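PDB 1WOZ: 177aa long conserved hypothetical protein (ST1454) from Sulfolobus tokodaii, which probably transfers the adenosyl group of ATP to cob(I)alamin, as a PduO-type corrinoid adenosyltransferase built as a trimer of helical subunits. Local coordinates for residues Gly29-Leu34 against Arg122-Asn127; Ser36-Ala41 against His115-Val120. All coordinates share one frame; numbering follows the deposited sequence.

Contact 1: residues Gly29-Leu34 against Arg122-Asn127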
loop_
_atom_site.group_PDB
_atom_site.type_symbol
_atom_site.label_atom_id
_atom_site.label_comp_id
_atom_site.label_asym_id
_atom_site.label_seq_id
_atom_site.Cartn_x
_atom_site.Cartn_y
_atom_site.Cartn_z
ATOM N N GLY A 29 -13.033 -5.365 1.487
ATOM C CA GLY A 29 -11.591 -5.586 1.400
ATOM C C GLY A 29 -10.839 -4.257 1.453
ATOM O O GLY A 29 -9.793 -4.142 2.124
ATOM N N ASP A 30 -11.352 -3.246 0.751
ATOM C CA ASP A 30 -10.705 -1.922 0.763
ATOM C C ASP A 30 -10.743 -1.307 2.169
ATOM O O ASP A 30 -9.772 -0.692 2.615
ATOM C CB ASP A 30 -11.382 -0.966 -0.232
ATOM C CG ASP A 30 -11.138 -1.363 -1.668
ATOM O OD1 ASP A 30 -10.220 -2.170 -1.924
ATOM O OD2 ASP A 30 -11.860 -0.865 -2.552
ATOM N N LEU A 31 -11.858 -1.497 2.874
ATOM C CA LEU A 31 -11.985 -0.973 4.229
ATOM C C LEU A 31 -10.947 -1.621 5.133
ATOM O O LEU A 31 -10.343 -0.958 5.969
ATOM C CB LEU A 31 -13.397 -1.226 4.780
ATOM C CG LEU A 31 -14.407 -0.308 4.092
ATOM C CD1 LEU A 31 -15.815 -0.774 4.416
ATOM C CD2 LEU A 31 -14.194 1.148 4.538
ATOM N N ASP A 32 -10.748 -2.926 4.968
ATOM C CA ASP A 32 -9.755 -3.646 5.774
ATOM C C ASP A 32 -8.327 -3.134 5.465
ATOM O O ASP A 32 -7.512 -2.938 6.375
ATOM C CB ASP A 32 -9.869 -5.158 5.500
ATOM C CG ASP A 32 -8.807 -5.979 6.233
ATOM O OD1 ASP A 32 -8.532 -5.714 7.416
ATOM O OD2 ASP A 32 -8.254 -6.910 5.619
ATOM N N GLU A 33 -8.025 -2.925 4.186
ATOM C CA GLU A 33 -6.700 -2.424 3.828
ATOM C C GLU A 33 -6.495 -1.056 4.488
ATOM O O GLU A 33 -5.459 -0.788 5.093
ATOM C CB GLU A 33 -6.547 -2.338 2.296
ATOM C CG GLU A 33 -5.130 -1.894 1.893
ATOM C CD GLU A 33 -4.879 -1.861 0.385
ATOM O OE1 GLU A 33 -5.748 -2.289 -0.395
ATOM O OE2 GLU A 33 -3.783 -1.413 -0.023
ATOM N N LEU A 34 -7.484 -0.176 4.383
ATOM C CA LEU A 34 -7.369 1.132 5.034
ATOM C C LEU A 34 -7.205 0.964 6.558
ATOM O O LEU A 34 -6.337 1.585 7.183
ATOM C CB LEU A 34 -8.614 1.985 4.734
ATOM C CG LEU A 34 -8.764 3.286 5.554
ATOM C CD1 LEU A 34 -7.579 4.232 5.292
ATOM C CD2 LEU A 34 -10.076 3.996 5.153
ATOM N N ARG A 122 -8.238 7.897 0.391
ATOM C CA ARG A 122 -8.746 8.509 -0.828
ATOM C C ARG A 122 -8.997 7.456 -1.908
ATOM O O ARG A 122 -9.974 7.568 -2.670
ATOM C CB ARG A 122 -7.790 9.625 -1.306
ATOM C CG ARG A 122 -7.960 10.896 -0.446
ATOM C CD ARG A 122 -7.018 12.046 -0.837
ATOM N NE ARG A 122 -7.164 12.525 -2.217
ATOM C CZ ARG A 122 -7.981 13.498 -2.634
ATOM N NH1 ARG A 122 -8.775 14.139 -1.789
ATOM N NH2 ARG A 122 -7.969 13.869 -3.912
ATOM N N ARG A 123 -8.182 6.394 -1.943
ATOM C CA ARG A 123 -8.404 5.336 -2.926
ATOM C C ARG A 123 -9.706 4.587 -2.576
ATOM O O ARG A 123 -10.509 4.257 -3.473
ATOM C CB ARG A 123 -7.202 4.367 -2.992
ATOM C CG ARG A 123 -7.561 2.956 -3.543
ATOM C CD ARG A 123 -6.366 2.226 -4.162
ATOM N NE ARG A 123 -5.202 2.098 -3.276
ATOM C CZ ARG A 123 -5.015 1.106 -2.411
ATOM N NH1 ARG A 123 -5.935 0.152 -2.305
ATOM N NH2 ARG A 123 -3.887 1.038 -1.695
ATOM N N VAL A 124 -9.931 4.336 -1.287
ATOM C CA VAL A 124 -11.158 3.667 -0.847
ATOM C C VAL A 124 -12.362 4.572 -1.161
ATOM O O VAL A 124 -13.411 4.089 -1.604
ATOM C CB VAL A 124 -11.133 3.358 0.682
ATOM C CG1 VAL A 124 -12.457 2.634 1.107
ATOM C CG2 VAL A 124 -9.914 2.479 1.009
ATOM N N GLU A 125 -12.206 5.877 -0.951
ATOM C CA GLU A 125 -13.293 6.828 -1.253
ATOM C C GLU A 125 -13.681 6.763 -2.741
ATOM O O GLU A 125 -14.875 6.678 -3.076
ATOM C CB GLU A 125 -12.882 8.265 -0.898
ATOM C CG GLU A 125 -13.986 9.286 -1.243
ATOM C CD GLU A 125 -13.562 10.732 -1.064
ATOM O OE1 GLU A 125 -12.399 10.992 -0.673
ATOM O OE2 GLU A 125 -14.410 11.619 -1.316
ATOM N N ARG A 126 -12.686 6.805 -3.636
ATOM C CA ARG A 126 -12.964 6.705 -5.075
ATOM C C ARG A 126 -13.620 5.370 -5.416
ATOM O O ARG A 126 -14.584 5.329 -6.182
ATOM C CB ARG A 126 -11.687 6.852 -5.922
ATOM C CG ARG A 126 -11.050 8.254 -5.936
ATOM C CD ARG A 126 -9.961 8.308 -7.022
ATOM N NE ARG A 126 -8.988 7.210 -6.922
ATOM C CZ ARG A 126 -7.976 7.157 -6.043
ATOM N NH1 ARG A 126 -7.776 8.133 -5.168
ATOM N NH2 ARG A 126 -7.145 6.121 -6.051
ATOM N N ASN A 127 -13.091 4.271 -4.887
ATOM C CA ASN A 127 -13.699 2.964 -5.149
ATOM C C ASN A 127 -15.153 2.927 -4.640
ATOM O O ASN A 127 -16.034 2.370 -5.298
ATOM C CB ASN A 127 -12.885 1.841 -4.491
ATOM C CG ASN A 127 -11.498 1.693 -5.096
ATOM O OD1 ASN A 127 -11.185 2.314 -6.114
ATOM N ND2 ASN A 127 -10.661 0.867 -4.476
HETATM O O HOH W 1 -8.274 -0.642 -3.715
#

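Contact 2: residues Ser36-Ala41 against His115-Val120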
loop_
_atom_site.group_PDB
_atom_site.type_symbol
_atom_site.label_atom_id
_atom_site.label_comp_id
_atom_site.label_asym_id
_atom_site.label_seq_id
_atom_site.Cartn_x
_atom_site.Cartn_y
_atom_site.Cartn_z
ATOM N N SER A 36 -5.967 -1.457 8.193
ATOM C CA SER A 36 -4.649 -1.996 8.514
ATOM C C SER A 36 -3.592 -0.897 8.431
ATOM O O SER A 36 -2.711 -0.822 9.298
ATOM C CB SER A 36 -4.317 -3.173 7.590
ATOM O OG SER A 36 -5.280 -4.223 7.781
ATOM N N PHE A 37 -3.660 -0.034 7.411
ATOM C CA PHE A 37 -2.696 1.084 7.375
ATOM C C PHE A 37 -2.903 1.996 8.602
ATOM O O PHE A 37 -1.939 2.536 9.169
ATOM C CB PHE A 37 -2.835 1.901 6.074
ATOM C CG PHE A 37 -2.044 1.328 4.908
ATOM C CD1 PHE A 37 -0.668 1.519 4.821
ATOM C CD2 PHE A 37 -2.674 0.546 3.939
ATOM C CE1 PHE A 37 0.082 0.932 3.780
ATOM C CE2 PHE A 37 -1.949 -0.057 2.894
ATOM C CZ PHE A 37 -0.559 0.133 2.811
ATOM N N ILE A 38 -4.152 2.184 9.018
ATOM C CA ILE A 38 -4.385 3.016 10.200
ATOM C C ILE A 38 -3.732 2.357 11.425
ATOM O O ILE A 38 -3.108 3.033 12.243
ATOM C CB ILE A 38 -5.893 3.234 10.461
ATOM C CG1 ILE A 38 -6.433 4.253 9.451
ATOM C CG2 ILE A 38 -6.112 3.794 11.879
ATOM C CD1 ILE A 38 -7.968 4.337 9.376
ATOM N N GLY A 39 -3.865 1.031 11.532
ATOM C CA GLY A 39 -3.258 0.311 12.635
ATOM C C GLY A 39 -1.752 0.531 12.594
ATOM O O GLY A 39 -1.123 0.701 13.645
ATOM N N PHE A 40 -1.169 0.536 11.388
ATOM C CA PHE A 40 0.283 0.755 11.239
ATOM C C PHE A 40 0.637 2.197 11.660
ATOM O O PHE A 40 1.591 2.424 12.409
ATOM C CB PHE A 40 0.712 0.460 9.777
ATOM C CG PHE A 40 2.192 0.669 9.503
ATOM C CD1 PHE A 40 2.607 1.453 8.428
ATOM C CD2 PHE A 40 3.165 0.065 10.299
ATOM C CE1 PHE A 40 3.969 1.636 8.140
ATOM C CE2 PHE A 40 4.535 0.242 10.022
ATOM C CZ PHE A 40 4.930 1.027 8.943
ATOM N N ALA A 41 -0.149 3.177 11.229
ATOM C CA ALA A 41 0.117 4.576 11.625
ATOM C C ALA A 41 0.082 4.717 13.164
ATOM O O ALA A 41 0.942 5.388 13.773
ATOM C CB ALA A 41 -0.906 5.479 11.032
ATOM N N HIS A 115 0.344 10.336 5.755
ATOM C CA HIS A 115 0.046 10.683 4.370
ATOM C C HIS A 115 -0.208 9.429 3.533
ATOM O O HIS A 115 -1.042 9.434 2.622
ATOM C CB HIS A 115 1.195 11.488 3.743
ATOM C CG HIS A 115 1.128 12.946 4.054
ATOM N ND1 HIS A 115 0.060 13.731 3.672
ATOM C CD2 HIS A 115 1.979 13.762 4.728
ATOM C CE1 HIS A 115 0.252 14.967 4.099
ATOM N NE2 HIS A 115 1.408 15.013 4.743
ATOM N N VAL A 116 0.541 8.361 3.803
ATOM C CA VAL A 116 0.300 7.128 3.060
ATOM C C VAL A 116 -1.126 6.649 3.381
ATOM O O VAL A 116 -1.895 6.263 2.490
ATOM C CB VAL A 116 1.298 6.013 3.467
ATOM C CG1 VAL A 116 0.777 4.654 2.985
ATOM C CG2 VAL A 116 2.693 6.307 2.879
ATOM N N THR A 117 -1.467 6.682 4.662
ATOM C CA THR A 117 -2.784 6.252 5.120
ATOM C C THR A 117 -3.858 7.143 4.478
ATOM O O THR A 117 -4.899 6.657 4.018
ATOM C CB THR A 117 -2.824 6.309 6.663
ATOM O OG1 THR A 117 -1.764 5.484 7.166
ATOM C CG2 THR A 117 -4.151 5.779 7.211
ATOM N N ARG A 118 -3.576 8.445 4.408
ATOM C CA ARG A 118 -4.484 9.399 3.781
ATOM C C ARG A 118 -4.726 9.048 2.287
ATOM O O ARG A 118 -5.864 9.065 1.781
ATOM C CB ARG A 118 -3.870 10.810 3.923
ATOM C CG ARG A 118 -4.597 11.966 3.200
ATOM C CD ARG A 118 -3.674 13.234 3.113
ATOM N NE ARG A 118 -2.464 12.938 2.333
ATOM C CZ ARG A 118 -2.445 12.725 1.023
ATOM N NH1 ARG A 118 -3.571 12.806 0.306
ATOM N NH2 ARG A 118 -1.316 12.325 0.438
ATOM N N SER A 119 -3.664 8.723 1.571
ATOM C CA SER A 119 -3.813 8.386 0.147
ATOM C C SER A 119 -4.588 7.079 -0.046
ATOM O O SER A 119 -5.318 6.910 -1.037
ATOM C CB SER A 119 -2.439 8.329 -0.540
ATOM O OG SER A 119 -1.693 7.206 -0.127
ATOM N N VAL A 120 -4.467 6.162 0.914
ATOM C CA VAL A 120 -5.223 4.912 0.808
ATOM C C VAL A 120 -6.700 5.219 1.097
ATOM O O VAL A 120 -7.594 4.678 0.434
ATOM C CB VAL A 120 -4.661 3.840 1.769
ATOM C CG1 VAL A 120 -5.591 2.569 1.798
ATOM C CG2 VAL A 120 -3.269 3.430 1.273
#

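Contact 1: residues Gly29-Leu34 against Arg122-Asn127
Arg123 grips the carboxylate of Glu33 end-on, NH1 donating to OE1 over 3.1 Å and NH2 to OE2 over 3.0 Å, in a two-pronged salt bridge between antiparallel helices of the subunit's helical bundle. Both acceptors lie in the guanidinium plane, yet the carboxylate is turned 51° against it, and each oxygen is therefore met from above its own plane. The extended Glu33 chain, with CG anti to the backbone N (chi1 -177°), carries the carboxylate out to where the arginine chain, bent at chi3, crosses it at about a right angle. The pair is shared around the threefold assembly: Glu33 also bridges to Arg123 of the second subunit, and Arg123 to Glu33 of the third, so charges from all three chains probably stabilise one another here.

One helical turn away, Asn127 ND2 donates to Asp30 OD2 at 2.9 Å. The oxygen lies close to the amide plane but is approached from above the carboxylate plane, and Tyr131 OH is a second hydrogen-bond partner. The other oxygen, OD1, accepts from a water that in turn accepts from Arg123 NH1 at 2.8 Å; one water thus joins the two polar pairs.

Beside this polar side, Val124 points into the interface between the helices, whose segment axes approach to 9.7 Å at 168°. Its CG1 meets Leu31 CD2 at 4.1 Å, and Leu31 continues onto Ile64 and Leu68 of helix 48-69. Leu34 leads on to Leu146 and Leu149 of helix 140-163 and offers its CB to Val124 CG2. That same methyl, anti to the carbonyl carbon of Val124, also rests 3.6 Å from the backbone oxygen Asp30 O.

Contact 2: residues Ser36-Ala41 against His115-Val120
Phe37 CG stands anti to its carbonyl carbon (chi1 -85°), beside the backbone N, and Val120 CG2 takes the same position on the other helix. Val120 CG2 consequently lies over one face of the ring as a CH-pi contact, 4.2 Å from the Phe37 ring centroid and offset toward the rim on the CD2 and CE2 side. Val116 CG1 approaches obliquely at the CD1 and CE1 atoms, 3.9 Å from Phe37 CE1; the two valines, one turn apart, meet the ring from the same side of its plane.

Thr117 sits opposite Phe37 in the register and divides its branches. Its CG2 packs tightly on Ile38 CG1 at 3.5 Å, the two side chains crossing at about a right angle. The hydroxyl turns toward segment 36-41, where Thr117 OG1 lies 3.6 Å from Phe37 O, with Phe37 CB at 3.9 Å and Ala41 CB at 4.0 Å, but its hydrogen-bond partner is Val113 O, one turn back on its own helix. This buried polar group is therefore satisfied locally, and no hydrogen bond crosses between the segments.

Beyond the pair, Ile38 spreads over Leu54, Val57 and Leu61 of helix 48-69. The Phe37 ring also reaches Val116 of the second subunit and Phe37 of the third. An alanine here would probably open a gap beside Val116 and Val120 and leave Val116 of the second subunit and Phe37 of the third without the ring they pack on. Apolar side chains packed between antiparallel helices at 166°, one face turned into the bundle and another to the subunit interface, are consistent with the trimeric helical-bundle fold of PduO-type adenosyltransferases.

How the contacts relate
From the N terminus, helix 23-44 supplies 29-34 and then, about two turns further on, 36-41. The chain next runs through helices 48-69 and 79-96 and strand 103-104 before helix 109-134 returns antiparallel, so that 115-120 arrives first and closes contact 2; 122-127 follows and closes contact 1. The shorter loop therefore lies within the longer one, as expected of two helices zipped in opposite directions. The contact centres lie 10 Å apart, and Leu34 spans them, its CD1 packing 3.8 Å from Thr117 O. Together they tie the middle of one helix pair, by polar bonds and apolar packing at contact 1 and mainly apolar packing at contact 2, with the second and third subunits meeting both.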